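Long-range contacts in TIGR00266 family protein (Pseudomonas aeruginosa, PDB 1YOX), which is of unknown function but belongs to the AIM24 family, named for mitochondrial biogenesis, of the cupin clan, and is built mainly of beta strands: residues T19-D25 with K87-A93; Y96-A102 with V157-G163; A131-L136 with D190-Q194. Residue numbers count along the deposited sequence, not the author numbering.

Interaction 1 of 3, residues T19-D25 with K87-A93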
ATOM      1  N   THR C  19      -1.160  -9.046  -8.065  1.00 35.32           N
ATOM      2  CA  THR C  19      -2.315  -9.910  -8.175  1.00 34.72           C
ATOM      3  C   THR C  19      -2.025 -11.164  -9.052  1.00 34.70           C
ATOM      4  O   THR C  19      -1.216 -11.126  -9.960  1.00 35.22           O
ATOM      5  CB  THR C  19      -3.498  -9.128  -8.724  1.00 34.36           C
ATOM      6  OG1 THR C  19      -4.547 -10.026  -9.096  1.00 35.00           O
ATOM      7  CG2 THR C  19      -3.106  -8.349  -9.906  1.00 34.44           C
ATOM      8  N   VAL C  20      -2.690 -12.266  -8.757  1.00 34.08           N
ATOM      9  CA  VAL C  20      -2.468 -13.501  -9.459  1.00 34.07           C
ATOM     10  C   VAL C  20      -3.644 -13.858 -10.351  1.00 33.26           C
ATOM     11  O   VAL C  20      -4.761 -14.065  -9.897  1.00 32.81           O
ATOM     12  CB  VAL C  20      -2.064 -14.681  -8.505  1.00 33.96           C
ATOM     13  CG1 VAL C  20      -3.212 -15.069  -7.596  1.00 33.80           C
ATOM     14  CG2 VAL C  20      -1.603 -15.880  -9.337  1.00 33.70           C
ATOM     15  N   GLU C  21      -3.375 -13.917 -11.644  1.00 33.62           N
ATOM     16  CA  GLU C  21      -4.393 -14.294 -12.596  1.00 33.97           C
ATOM     17  C   GLU C  21      -4.158 -15.757 -12.925  1.00 33.99           C
ATOM     18  O   GLU C  21      -3.142 -16.119 -13.518  1.00 34.70           O
ATOM     19  CB  GLU C  21      -4.357 -13.421 -13.851  1.00 33.47           C
ATOM     20  CG  GLU C  21      -5.569 -13.654 -14.755  1.00 36.25           C
ATOM     21  CD  GLU C  21      -5.328 -13.251 -16.194  1.00 39.38           C
ATOM     22  OE1 GLU C  21      -5.730 -12.131 -16.566  1.00 41.81           O
ATOM     23  OE2 GLU C  21      -4.711 -14.038 -16.948  1.00 41.73           O
ATOM     24  N   ILE C  22      -5.100 -16.580 -12.495  1.00 34.05           N
ATOM     25  CA  ILE C  22      -5.076 -18.018 -12.664  1.00 34.34           C
ATOM     26  C   ILE C  22      -5.796 -18.369 -13.956  1.00 34.84           C
ATOM     27  O   ILE C  22      -6.926 -17.945 -14.185  1.00 33.48           O
ATOM     28  CB  ILE C  22      -5.814 -18.728 -11.506  1.00 34.73           C
ATOM     29  CG1 ILE C  22      -5.264 -18.283 -10.119  1.00 33.44           C
ATOM     30  CG2 ILE C  22      -5.805 -20.274 -11.718  1.00 36.23           C
ATOM     31  CD1 ILE C  22      -3.849 -18.768  -9.782  1.00 32.29           C
ATOM     32  N   GLU C  23      -5.108 -19.137 -14.803  1.00 35.69           N
ATOM     33  CA  GLU C  23      -5.670 -19.632 -16.053  1.00 36.25           C
ATOM     34  C   GLU C  23      -6.216 -21.044 -15.830  1.00 35.68           C
ATOM     35  O   GLU C  23      -5.462 -21.956 -15.498  1.00 34.79           O
ATOM     36  CB  GLU C  23      -4.590 -19.628 -17.135  1.00 36.29           C
ATOM     37  CG  GLU C  23      -5.084 -20.102 -18.495  1.00 38.15           C
ATOM     38  CD  GLU C  23      -4.076 -19.835 -19.575  1.00 42.13           C
ATOM     39  OE1 GLU C  23      -3.971 -18.657 -19.999  1.00 46.13           O
ATOM     40  OE2 GLU C  23      -3.371 -20.794 -19.981  1.00 43.49           O
ATOM     41  N   LEU C  24      -7.523 -21.196 -15.996  1.00 36.06           N
ATOM     42  CA  LEU C  24      -8.216 -22.469 -15.790  1.00 36.79           C
ATOM     43  C   LEU C  24      -8.546 -23.149 -17.128  1.00 37.63           C
ATOM     44  O   LEU C  24      -9.255 -22.564 -17.942  1.00 36.77           O
ATOM     45  CB  LEU C  24      -9.528 -22.210 -15.023  1.00 37.64           C
ATOM     46  CG  LEU C  24      -9.676 -22.340 -13.488  1.00 37.57           C
ATOM     47  CD1 LEU C  24      -8.376 -22.241 -12.724  1.00 38.67           C
ATOM     48  CD2 LEU C  24     -10.721 -21.427 -12.911  1.00 36.17           C
ATOM     49  N   ASP C  25      -8.032 -24.370 -17.358  1.00 38.22           N
ATOM     50  CA  ASP C  25      -8.542 -25.225 -18.457  1.00 38.60           C
ATOM     51  C   ASP C  25      -9.924 -25.801 -18.125  1.00 39.59           C
ATOM     52  O   ASP C  25     -10.339 -25.783 -16.947  1.00 40.27           O
ATOM     53  CB  ASP C  25      -7.534 -26.304 -18.828  1.00 38.41           C
ATOM     54  CG  ASP C  25      -6.189 -25.713 -19.244  1.00 40.10           C
ATOM     55  OD1 ASP C  25      -6.181 -24.682 -19.960  1.00 40.80           O
ATOM     56  OD2 ASP C  25      -5.139 -26.257 -18.828  1.00 42.54           O
ATOM     57  N   LYS C  87     -10.062 -22.045 -22.434  1.00 43.06           N
ATOM     58  CA  LYS C  87      -9.371 -21.388 -21.324  1.00 43.03           C
ATOM     59  C   LYS C  87     -10.184 -20.258 -20.689  1.00 42.43           C
ATOM     60  O   LYS C  87     -10.686 -19.367 -21.404  1.00 41.77           O
ATOM     61  CB  LYS C  87      -8.050 -20.775 -21.804  1.00 43.29           C
ATOM     62  CG  LYS C  87      -6.870 -21.700 -21.768  1.00 45.73           C
ATOM     63  CD  LYS C  87      -5.638 -21.018 -22.386  1.00 48.63           C
ATOM     64  CE  LYS C  87      -4.551 -22.055 -22.693  1.00 51.10           C
ATOM     65  NZ  LYS C  87      -3.336 -21.435 -23.293  1.00 52.33           N
ATOM     66  N   GLN C  88     -10.264 -20.275 -19.356  1.00 40.80           N
ATOM     67  CA  GLN C  88     -10.877 -19.184 -18.622  1.00 40.82           C
ATOM     68  C   GLN C  88      -9.930 -18.645 -17.546  1.00 40.65           C
ATOM     69  O   GLN C  88      -8.910 -19.262 -17.209  1.00 40.95           O
ATOM     70  CB  GLN C  88     -12.192 -19.627 -17.990  1.00 41.49           C
ATOM     71  CG  GLN C  88     -13.263 -20.136 -18.948  1.00 41.51           C
ATOM     72  CD  GLN C  88     -13.861 -19.050 -19.812  1.00 44.89           C
ATOM     73  OE1 GLN C  88     -14.078 -17.935 -19.360  1.00 47.02           O
ATOM     74  NE2 GLN C  88     -14.132 -19.377 -21.080  1.00 46.16           N
ATOM     75  N   HIS C  89     -10.277 -17.491 -16.994  1.00 39.54           N
ATOM     76  CA  HIS C  89      -9.389 -16.808 -16.078  1.00 38.39           C
ATOM     77  C   HIS C  89     -10.138 -16.260 -14.868  1.00 37.37           C
ATOM     78  O   HIS C  89     -11.311 -15.839 -14.983  1.00 37.11           O
ATOM     79  CB  HIS C  89      -8.653 -15.686 -16.800  1.00 37.93           C
ATOM     80  CG  HIS C  89      -7.903 -16.140 -18.012  1.00 39.99           C
ATOM     81  ND1 HIS C  89      -6.559 -16.459 -17.989  1.00 39.52           N
ATOM     82  CD2 HIS C  89      -8.307 -16.307 -19.297  1.00 40.11           C
ATOM     83  CE1 HIS C  89      -6.176 -16.817 -19.203  1.00 40.06           C
ATOM     84  NE2 HIS C  89      -7.218 -16.735 -20.012  1.00 38.52           N
ATOM     85  N   VAL C  90      -9.450 -16.277 -13.721  1.00 35.73           N
ATOM     86  CA  VAL C  90      -9.900 -15.624 -12.485  1.00 34.40           C
ATOM     87  C   VAL C  90      -8.672 -15.022 -11.802  1.00 33.28           C
ATOM     88  O   VAL C  90      -7.688 -15.721 -11.632  1.00 32.39           O
ATOM     89  CB  VAL C  90     -10.473 -16.623 -11.446  1.00 34.79           C
ATOM     90  CG1 VAL C  90     -11.331 -15.900 -10.417  1.00 31.75           C
ATOM     91  CG2 VAL C  90     -11.229 -17.751 -12.083  1.00 36.19           C
ATOM     92  N   ALA C  91      -8.748 -13.764 -11.374  1.00 31.80           N
ATOM     93  CA  ALA C  91      -7.649 -13.118 -10.655  1.00 31.42           C
ATOM     94  C   ALA C  91      -7.942 -12.899  -9.139  1.00 31.87           C
ATOM     95  O   ALA C  91      -9.105 -12.693  -8.736  1.00 31.21           O
ATOM     96  CB  ALA C  91      -7.247 -11.801 -11.341  1.00 30.14           C
ATOM     97  N   PHE C  92      -6.877 -12.952  -8.330  1.00 31.47           N
ATOM     98  CA  PHE C  92      -6.951 -12.841  -6.871  1.00 31.53           C
ATOM     99  C   PHE C  92      -5.883 -11.889  -6.386  1.00 31.15           C
ATOM    100  O   PHE C  92      -4.811 -11.846  -6.976  1.00 30.40           O
ATOM    101  CB  PHE C  92      -6.754 -14.207  -6.186  1.00 31.89           C
ATOM    102  CG  PHE C  92      -7.736 -15.245  -6.634  1.00 32.43           C
ATOM    103  CD1 PHE C  92      -7.352 -16.228  -7.553  1.00 30.93           C
ATOM    104  CD2 PHE C  92      -9.046 -15.221  -6.169  1.00 33.14           C
ATOM    105  CE1 PHE C  92      -8.235 -17.170  -7.986  1.00 32.80           C
ATOM    106  CE2 PHE C  92      -9.969 -16.158  -6.591  1.00 34.89           C
ATOM    107  CZ  PHE C  92      -9.569 -17.155  -7.498  1.00 34.72           C
ATOM    108  N   ALA C  93      -6.207 -11.107  -5.345  1.00 30.18           N
ATOM    109  CA  ALA C  93      -5.250 -10.229  -4.626  1.00 30.01           C
ATOM    110  C   ALA C  93      -5.630 -10.129  -3.140  1.00 30.77           C
ATOM    111  O   ALA C  93      -6.824 -10.194  -2.771  1.00 30.12           O
ATOM    112  CB  ALA C  93      -5.202  -8.863  -5.230  1.00 28.57           C
TER

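Interaction 2 of 3, residues Y96-A102 with V157-G163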
ATOM      1  N   TYR C  96      -4.348  -5.978   1.276  1.00 31.58           N
ATOM      2  CA  TYR C  96      -3.342  -5.011   1.747  1.00 31.37           C
ATOM      3  C   TYR C  96      -2.143  -5.104   0.787  1.00 31.19           C
ATOM      4  O   TYR C  96      -1.977  -6.137   0.126  1.00 30.68           O
ATOM      5  CB  TYR C  96      -2.948  -5.262   3.219  1.00 31.61           C
ATOM      6  CG  TYR C  96      -2.604  -6.690   3.548  1.00 30.66           C
ATOM      7  CD1 TYR C  96      -1.287  -7.132   3.544  1.00 29.32           C
ATOM      8  CD2 TYR C  96      -3.604  -7.607   3.864  1.00 30.70           C
ATOM      9  CE1 TYR C  96      -0.969  -8.464   3.832  1.00 29.73           C
ATOM     10  CE2 TYR C  96      -3.305  -8.921   4.141  1.00 29.10           C
ATOM     11  CZ  TYR C  96      -1.997  -9.344   4.111  1.00 30.94           C
ATOM     12  OH  TYR C  96      -1.741 -10.657   4.398  1.00 34.59           O
ATOM     13  N   PRO C  97      -1.341  -4.024   0.679  1.00 30.97           N
ATOM     14  CA  PRO C  97      -0.325  -3.885  -0.353  1.00 31.26           C
ATOM     15  C   PRO C  97       0.846  -4.852  -0.172  1.00 32.22           C
ATOM     16  O   PRO C  97       1.319  -5.050   0.957  1.00 31.90           O
ATOM     17  CB  PRO C  97       0.198  -2.460  -0.153  1.00 30.89           C
ATOM     18  CG  PRO C  97      -0.707  -1.812   0.760  1.00 31.22           C
ATOM     19  CD  PRO C  97      -1.374  -2.846   1.556  1.00 31.39           C
ATOM     20  N   GLY C  98       1.318  -5.417  -1.277  1.00 31.69           N
ATOM     21  CA  GLY C  98       2.471  -6.276  -1.231  1.00 32.49           C
ATOM     22  C   GLY C  98       2.485  -7.250  -2.380  1.00 33.09           C
ATOM     23  O   GLY C  98       1.662  -7.162  -3.284  1.00 32.72           O
ATOM     24  N   SER C  99       3.415  -8.191  -2.334  1.00 33.00           N
ATOM     25  CA  SER C  99       3.607  -9.032  -3.491  1.00 34.53           C
ATOM     26  C   SER C  99       3.159 -10.478  -3.322  1.00 34.20           C
ATOM     27  O   SER C  99       2.925 -10.955  -2.229  1.00 34.49           O
ATOM     28  CB  SER C  99       5.052  -8.925  -3.984  1.00 34.46           C
ATOM     29  OG  SER C  99       5.925  -8.929  -2.894  1.00 36.14           O
ATOM     30  N   VAL C 100       3.039 -11.156  -4.439  1.00 34.79           N
ATOM     31  CA  VAL C 100       2.505 -12.495  -4.478  1.00 36.37           C
ATOM     32  C   VAL C 100       3.693 -13.412  -4.765  1.00 37.50           C
ATOM     33  O   VAL C 100       4.602 -13.027  -5.476  1.00 38.58           O
ATOM     34  CB  VAL C 100       1.405 -12.595  -5.572  1.00 35.90           C
ATOM     35  CG1 VAL C 100       0.876 -13.994  -5.714  1.00 34.47           C
ATOM     36  CG2 VAL C 100       0.250 -11.598  -5.269  1.00 35.51           C
ATOM     37  N   VAL C 101       3.724 -14.594  -4.168  1.00 38.56           N
ATOM     38  CA  VAL C 101       4.706 -15.600  -4.575  1.00 39.01           C
ATOM     39  C   VAL C 101       3.998 -16.914  -4.783  1.00 39.37           C
ATOM     40  O   VAL C 101       3.133 -17.315  -3.980  1.00 39.02           O
ATOM     41  CB  VAL C 101       5.903 -15.813  -3.558  1.00 39.42           C
ATOM     42  CG1 VAL C 101       7.045 -14.793  -3.782  1.00 40.39           C
ATOM     43  CG2 VAL C 101       5.442 -15.843  -2.139  1.00 38.01           C
ATOM     44  N   ALA C 102       4.357 -17.574  -5.881  1.00 39.94           N
ATOM     45  CA  ALA C 102       3.880 -18.925  -6.158  1.00 40.67           C
ATOM     46  C   ALA C 102       4.834 -19.842  -5.443  1.00 41.09           C
ATOM     47  O   ALA C 102       6.036 -19.633  -5.468  1.00 42.20           O
ATOM     48  CB  ALA C 102       3.883 -19.203  -7.659  1.00 40.17           C
ATOM     49  N   VAL C 157       0.456 -23.228  -4.844  1.00 38.95           N
ATOM     50  CA  VAL C 157      -0.054 -22.462  -3.721  1.00 37.75           C
ATOM     51  C   VAL C 157       0.449 -21.039  -3.995  1.00 36.80           C
ATOM     52  O   VAL C 157       1.513 -20.871  -4.578  1.00 37.77           O
ATOM     53  CB  VAL C 157       0.497 -23.110  -2.420  1.00 37.62           C
ATOM     54  CG1 VAL C 157       1.228 -22.154  -1.544  1.00 37.89           C
ATOM     55  CG2 VAL C 157      -0.581 -23.966  -1.717  1.00 36.35           C
ATOM     56  N   PHE C 158      -0.329 -20.029  -3.641  1.00 35.36           N
ATOM     57  CA  PHE C 158       0.085 -18.642  -3.809  1.00 34.73           C
ATOM     58  C   PHE C 158      -0.141 -17.958  -2.466  1.00 34.71           C
ATOM     59  O   PHE C 158      -1.228 -18.057  -1.863  1.00 33.39           O
ATOM     60  CB  PHE C 158      -0.716 -17.948  -4.915  1.00 34.84           C
ATOM     61  CG  PHE C 158      -0.656 -18.660  -6.236  1.00 35.24           C
ATOM     62  CD1 PHE C 158      -1.470 -19.773  -6.480  1.00 35.77           C
ATOM     63  CD2 PHE C 158       0.251 -18.252  -7.224  1.00 36.28           C
ATOM     64  CE1 PHE C 158      -1.395 -20.465  -7.690  1.00 36.57           C
ATOM     65  CE2 PHE C 158       0.323 -18.934  -8.463  1.00 35.72           C
ATOM     66  CZ  PHE C 158      -0.507 -20.035  -8.690  1.00 36.17           C
ATOM     67  N   VAL C 159       0.908 -17.306  -1.984  1.00 33.97           N
ATOM     68  CA  VAL C 159       0.856 -16.667  -0.700  1.00 34.40           C
ATOM     69  C   VAL C 159       1.219 -15.203  -0.930  1.00 34.70           C
ATOM     70  O   VAL C 159       1.895 -14.884  -1.901  1.00 34.56           O
ATOM     71  CB  VAL C 159       1.780 -17.374   0.400  1.00 34.00           C
ATOM     72  CG1 VAL C 159       1.324 -18.822   0.691  1.00 33.72           C
ATOM     73  CG2 VAL C 159       3.230 -17.349   0.019  1.00 33.61           C
ATOM     74  N   HIS C 160       0.779 -14.324  -0.028  1.00 34.53           N
ATOM     75  CA  HIS C 160       1.014 -12.905  -0.195  1.00 34.55           C
ATOM     76  C   HIS C 160       1.859 -12.321   0.959  1.00 34.44           C
ATOM     77  O   HIS C 160       1.589 -12.608   2.121  1.00 34.81           O
ATOM     78  CB  HIS C 160      -0.356 -12.220  -0.290  1.00 34.22           C
ATOM     79  CG  HIS C 160      -0.304 -10.727  -0.212  1.00 34.05           C
ATOM     80  ND1 HIS C 160      -0.334  -9.926  -1.334  1.00 33.90           N
ATOM     81  CD2 HIS C 160      -0.254  -9.888   0.850  1.00 33.69           C
ATOM     82  CE1 HIS C 160      -0.314  -8.656  -0.967  1.00 31.47           C
ATOM     83  NE2 HIS C 160      -0.260  -8.605   0.352  1.00 33.84           N
ATOM     84  N   ALA C 161       2.848 -11.493   0.631  1.00 34.27           N
ATOM     85  CA  ALA C 161       3.660 -10.775   1.632  1.00 34.01           C
ATOM     86  C   ALA C 161       3.415  -9.270   1.620  1.00 33.28           C
ATOM     87  O   ALA C 161       3.663  -8.614   0.614  1.00 31.92           O
ATOM     88  CB  ALA C 161       5.157 -11.070   1.434  1.00 33.85           C
ATOM     89  N   GLY C 162       2.920  -8.726   2.741  1.00 33.53           N
ATOM     90  CA  GLY C 162       2.688  -7.268   2.868  1.00 33.21           C
ATOM     91  C   GLY C 162       3.994  -6.484   2.834  1.00 34.73           C
ATOM     92  O   GLY C 162       4.974  -6.850   3.515  1.00 33.63           O
ATOM     93  N   GLY C 163       4.026  -5.394   2.070  1.00 35.84           N
ATOM     94  CA  GLY C 163       5.260  -4.634   1.902  1.00 39.14           C
ATOM     95  C   GLY C 163       6.196  -5.460   1.035  1.00 41.48           C
ATOM     96  O   GLY C 163       5.800  -5.901  -0.035  1.00 42.51           O
TER

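Interaction 3 of 3, residues A131-L136 with D190-Q194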
ATOM      1  N   ALA C 131      -2.692 -25.320  11.535  1.00 56.00           N
ATOM      2  CA  ALA C 131      -1.552 -25.839  12.256  1.00 56.72           C
ATOM      3  C   ALA C 131      -1.391 -25.194  13.649  1.00 57.55           C
ATOM      4  O   ALA C 131      -0.579 -25.653  14.473  1.00 58.00           O
ATOM      5  CB  ALA C 131      -0.324 -25.614  11.432  1.00 56.84           C
ATOM      6  N   PHE C 132      -2.159 -24.135  13.907  1.00 58.00           N
ATOM      7  CA  PHE C 132      -1.947 -23.271  15.080  1.00 58.39           C
ATOM      8  C   PHE C 132      -2.989 -22.155  15.119  1.00 58.05           C
ATOM      9  O   PHE C 132      -3.175 -21.462  14.131  1.00 58.24           O
ATOM     10  CB  PHE C 132      -0.528 -22.659  15.024  1.00 58.82           C
ATOM     11  CG  PHE C 132      -0.114 -21.932  16.286  1.00 59.31           C
ATOM     12  CD1 PHE C 132       0.172 -22.641  17.460  1.00 60.32           C
ATOM     13  CD2 PHE C 132      -0.007 -20.551  16.298  1.00 60.06           C
ATOM     14  CE1 PHE C 132       0.550 -21.989  18.628  1.00 59.41           C
ATOM     15  CE2 PHE C 132       0.380 -19.880  17.472  1.00 61.17           C
ATOM     16  CZ  PHE C 132       0.660 -20.606  18.636  1.00 59.42           C
ATOM     17  N   THR C 133      -3.678 -22.005  16.244  1.00 58.09           N
ATOM     18  CA  THR C 133      -4.554 -20.851  16.493  1.00 58.21           C
ATOM     19  C   THR C 133      -4.360 -20.351  17.924  1.00 58.56           C
ATOM     20  O   THR C 133      -4.385 -21.134  18.876  1.00 58.68           O
ATOM     21  CB  THR C 133      -6.061 -21.154  16.273  1.00 58.12           C
ATOM     22  OG1 THR C 133      -6.305 -22.558  16.415  1.00 58.67           O
ATOM     23  CG2 THR C 133      -6.503 -20.733  14.907  1.00 58.90           C
ATOM     24  N   LYS C 134      -4.180 -19.047  18.079  1.00 58.70           N
ATOM     25  CA  LYS C 134      -3.852 -18.491  19.372  1.00 59.13           C
ATOM     26  C   LYS C 134      -4.195 -17.005  19.411  1.00 58.87           C
ATOM     27  O   LYS C 134      -3.624 -16.199  18.656  1.00 58.16           O
ATOM     28  CB  LYS C 134      -2.366 -18.709  19.657  1.00 59.32           C
ATOM     29  CG  LYS C 134      -2.051 -19.181  21.069  1.00 61.72           C
ATOM     30  CD  LYS C 134      -0.573 -18.936  21.387  1.00 64.43           C
ATOM     31  CE  LYS C 134      -0.116 -19.703  22.622  1.00 66.30           C
ATOM     32  NZ  LYS C 134       1.378 -19.827  22.631  1.00 67.82           N
ATOM     33  N   ARG C 135      -5.121 -16.649  20.302  1.00 58.65           N
ATOM     34  CA  ARG C 135      -5.529 -15.260  20.464  1.00 58.50           C
ATOM     35  C   ARG C 135      -4.354 -14.287  20.682  1.00 57.28           C
ATOM     36  O   ARG C 135      -3.908 -13.694  19.706  1.00 58.16           O
ATOM     37  CB  ARG C 135      -6.641 -15.094  21.495  1.00 59.31           C
ATOM     38  CG  ARG C 135      -7.748 -16.135  21.400  1.00 63.09           C
ATOM     39  CD  ARG C 135      -7.463 -17.287  22.377  1.00 66.84           C
ATOM     40  NE  ARG C 135      -8.648 -17.689  23.143  1.00 70.66           N
ATOM     41  CZ  ARG C 135      -9.211 -16.972  24.121  1.00 71.81           C
ATOM     42  NH1 ARG C 135      -8.728 -15.777  24.458  1.00 71.54           N
ATOM     43  NH2 ARG C 135     -10.280 -17.450  24.759  1.00 72.35           N
ATOM     44  N   LEU C 136      -3.850 -14.103  21.899  1.00 55.25           N
ATOM     45  CA  LEU C 136      -2.750 -13.127  22.134  1.00 53.75           C
ATOM     46  C   LEU C 136      -3.141 -11.668  22.434  1.00 52.58           C
ATOM     47  O   LEU C 136      -3.233 -10.838  21.520  1.00 52.15           O
ATOM     48  CB  LEU C 136      -1.766 -13.111  20.965  1.00 53.51           C
ATOM     49  CG  LEU C 136      -0.332 -13.610  21.014  1.00 54.17           C
ATOM     50  CD1 LEU C 136      -0.103 -14.829  21.925  1.00 54.70           C
ATOM     51  CD2 LEU C 136       0.081 -13.896  19.568  1.00 55.29           C
ATOM     52  N   ASP C 190      11.135 -24.829  13.917  1.00 55.44           N
ATOM     53  CA  ASP C 190      10.341 -24.768  15.144  1.00 55.84           C
ATOM     54  C   ASP C 190       9.996 -23.307  15.449  1.00 55.34           C
ATOM     55  O   ASP C 190      10.809 -22.403  15.223  1.00 54.99           O
ATOM     56  CB  ASP C 190      11.139 -25.363  16.301  1.00 56.06           C
ATOM     57  CG  ASP C 190      10.265 -25.798  17.462  1.00 59.10           C
ATOM     58  OD1 ASP C 190      10.081 -24.995  18.435  1.00 59.23           O
ATOM     59  OD2 ASP C 190       9.778 -26.964  17.391  1.00 61.21           O
ATOM     60  N   TYR C 191       8.800 -23.089  15.976  1.00 55.05           N
ATOM     61  CA  TYR C 191       8.297 -21.750  16.243  1.00 55.07           C
ATOM     62  C   TYR C 191       7.587 -21.729  17.587  1.00 55.52           C
ATOM     63  O   TYR C 191       6.930 -22.697  17.981  1.00 55.39           O
ATOM     64  CB  TYR C 191       7.320 -21.293  15.132  1.00 54.30           C
ATOM     65  CG  TYR C 191       6.083 -22.174  15.016  1.00 54.14           C
ATOM     66  CD1 TYR C 191       4.873 -21.797  15.609  1.00 52.95           C
ATOM     67  CD2 TYR C 191       6.141 -23.411  14.357  1.00 52.78           C
ATOM     68  CE1 TYR C 191       3.745 -22.626  15.535  1.00 52.70           C
ATOM     69  CE2 TYR C 191       5.024 -24.242  14.273  1.00 52.17           C
ATOM     70  CZ  TYR C 191       3.832 -23.847  14.866  1.00 53.67           C
ATOM     71  OH  TYR C 191       2.719 -24.676  14.777  1.00 55.05           O
ATOM     72  N   ASP C 192       7.714 -20.619  18.297  1.00 56.32           N
ATOM     73  CA  ASP C 192       6.771 -20.330  19.365  1.00 56.89           C
ATOM     74  C   ASP C 192       6.741 -18.846  19.661  1.00 57.00           C
ATOM     75  O   ASP C 192       7.722 -18.129  19.438  1.00 56.69           O
ATOM     76  CB  ASP C 192       7.023 -21.175  20.623  1.00 57.34           C
ATOM     77  CG  ASP C 192       8.186 -20.680  21.439  1.00 58.61           C
ATOM     78  OD1 ASP C 192       7.937 -20.201  22.577  1.00 60.26           O
ATOM     79  OD2 ASP C 192       9.335 -20.756  20.932  1.00 58.60           O
ATOM     80  N   VAL C 193       5.584 -18.416  20.149  1.00 57.52           N
ATOM     81  CA  VAL C 193       5.235 -17.025  20.313  1.00 58.37           C
ATOM     82  C   VAL C 193       5.321 -16.674  21.788  1.00 59.24           C
ATOM     83  O   VAL C 193       4.762 -17.366  22.634  1.00 59.66           O
ATOM     84  CB  VAL C 193       3.789 -16.766  19.816  1.00 58.51           C
ATOM     85  CG1 VAL C 193       3.397 -15.300  20.000  1.00 59.09           C
ATOM     86  CG2 VAL C 193       3.630 -17.194  18.355  1.00 57.84           C
ATOM     87  N   GLN C 194       6.034 -15.600  22.091  1.00 59.83           N
ATOM     88  CA  GLN C 194       6.113 -15.086  23.443  1.00 59.98           C
ATOM     89  C   GLN C 194       5.748 -13.612  23.472  1.00 59.83           C
ATOM     90  O   GLN C 194       5.992 -12.881  22.518  1.00 59.70           O
ATOM     91  CB  GLN C 194       7.530 -15.274  24.000  1.00 59.94           C
ATOM     92  CG  GLN C 194       7.903 -16.729  24.297  1.00 61.33           C
ATOM     93  CD  GLN C 194       6.854 -17.451  25.136  1.00 62.29           C
ATOM     94  OE1 GLN C 194       6.559 -17.046  26.263  1.00 61.98           O
ATOM     95  NE2 GLN C 194       6.294 -18.531  24.592  1.00 62.04           N
TER

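Interaction 1 of 3, residues T19-D25 with K87-A93
F92 lays its ring beside I22, whose CG1 lies 3.8 Å from F92 CE1 at the ring edge. V20 CG1 packs 3.9 Å from F92 CB, at the root of the side chain. L24 CD2 meets V90 CG2 at 3.8 Å. These side chains share one face of the sheet. The two strands are the central pair of a four-stranded antiparallel sheet, with strands 9-13 and 37-40 outside them. The V20, I22 and F92 face packs against the six-stranded sheet that holds strand 119-123, where L120 and C121 touch V20 and F92. The axes of the pair approach to 4.5 Å at 158°. Three hydrogen-bonded pairs, V20-F92, I22-V90 and L24-Q88, hold the backbones together. The shortest bond, L24 N to Q88 O, is 2.7 Å. T19 OG1 adds a bond of 2.8 Å to F92 O, which also accepts V20 N. The face bearing E21, E23, H89 and A91 is largely polar. E23 OE2 forms a salt bridge with K87 NZ at 3.4 Å, while E23 OE1 lies 3.0 Å from H89 CE1. E21 hydrogen-bonds to Y39, and forms salt bridges to R11 and to R168 of the second subunit.

Interaction 2 of 3, residues Y96-A102 with V157-G163
Y96 starts the contact from a loop, with its ring turned back toward H160. The two rings form an offset edge-to-face pair, the edge of H160 against the face of Y96, with centroids 4.8 Å apart and planes at 87°. Y96 OH hydrogen-bonds to the backbone oxygen of D117. P97 O accepts a hydrogen bond from G163 N at 2.9 Å. P97 also packs on P97 of the second subunit and M17 of the third, so it lies where three subunits meet. G98 begins the strand, the edge strand 98-104 of a six-stranded antiparallel sheet, which pairs with strand 156-162. G98 CA is 4.2 Å from G162 CA, and a CB on G98 would clash with A161 O and G162 CA. G163 has a positive phi, which suits glycine. S99 pairs with A161 through S99 N to A161 O (3.0 Å) and A161 N to S99 O (2.9 Å). V100 faces the other way, V100 CG1 4.3 Å from F158 CB. V101 pairs with V159 through V101 N to V159 O (2.9 Å) and V159 N to V101 O (3.0 Å). V101 CG2 touches V159 CG2 at 3.4 Å. A102 CB lies 3.7 Å from F158 CE2. The backbone pairs thus set the register, H160 is buried edge-on against Y96, and V100 and F158 give an apolar face toward V20 and I22.

Interaction 3 of 3, residues A131-L136 with D190-Q194
F132 is the main bump on segment 131-136. Its side chain reaches across the gap toward segment 190-194 and fits beside Y191 and V193. Y191 turns its ring edge to the face of F132, with centroids 5.6 Å apart and planes at 86°. The closest approach between the rings is 4.0 Å, from F132 CG to Y191 CE1. The hydroxyl end of Y191 passes F132, with Y191 OH 3.8 Å from F132 CB. V193 is the bump from the other side. It enters the space between F132 and L136: V193 CG2 is 4.3 Å from F132 CE2, and V193 CG1 is 3.6 Å from L136 CD2. V193 is buried, although the contact as a whole lies near the surface. K134 runs along the margin, K134 NZ 4.2 Å from V193 O. L148 and F146 of strand 146-152 pack around F132, and L214 of strand 210-216 packs on Y191. No clear hydrogen bond joins the segments. Their strands run nearly parallel, at 6°, but the axes are 10.4 Å apart, so the backbones do not pair, and side chains make the contact. A131 and F132 both face L148 in a classic beta bulge. The six-stranded sheet with 127-134 thus packs on the three-stranded sheet with 189-195, consistent with the sandwich- or barrel-like folds of the cupin clan.

In the fold
The contacts come in the order 1, 2, 3, but the segments of interactions 2 and 3 alternate along the chain. Interaction 1 lies in the four-stranded sheet and interaction 2 at the edge of a six-stranded sheet. Their centres are 15 Å apart and they touch: I22 CD1 meets F158 CE1 at 3.6 Å. Strands 88-92 and 98-104 follow directly in sequence and carry the chain from one sheet to the other. Interaction 3 joins two further sheets, its centre 33 Å from that of interaction 1 and 21 Å from that of interaction 2. Interactions 1 and 2 reach subunit interfaces of the three-chain assembly. Interaction 3 is internal packing: no other chain of the assembly touches its segments.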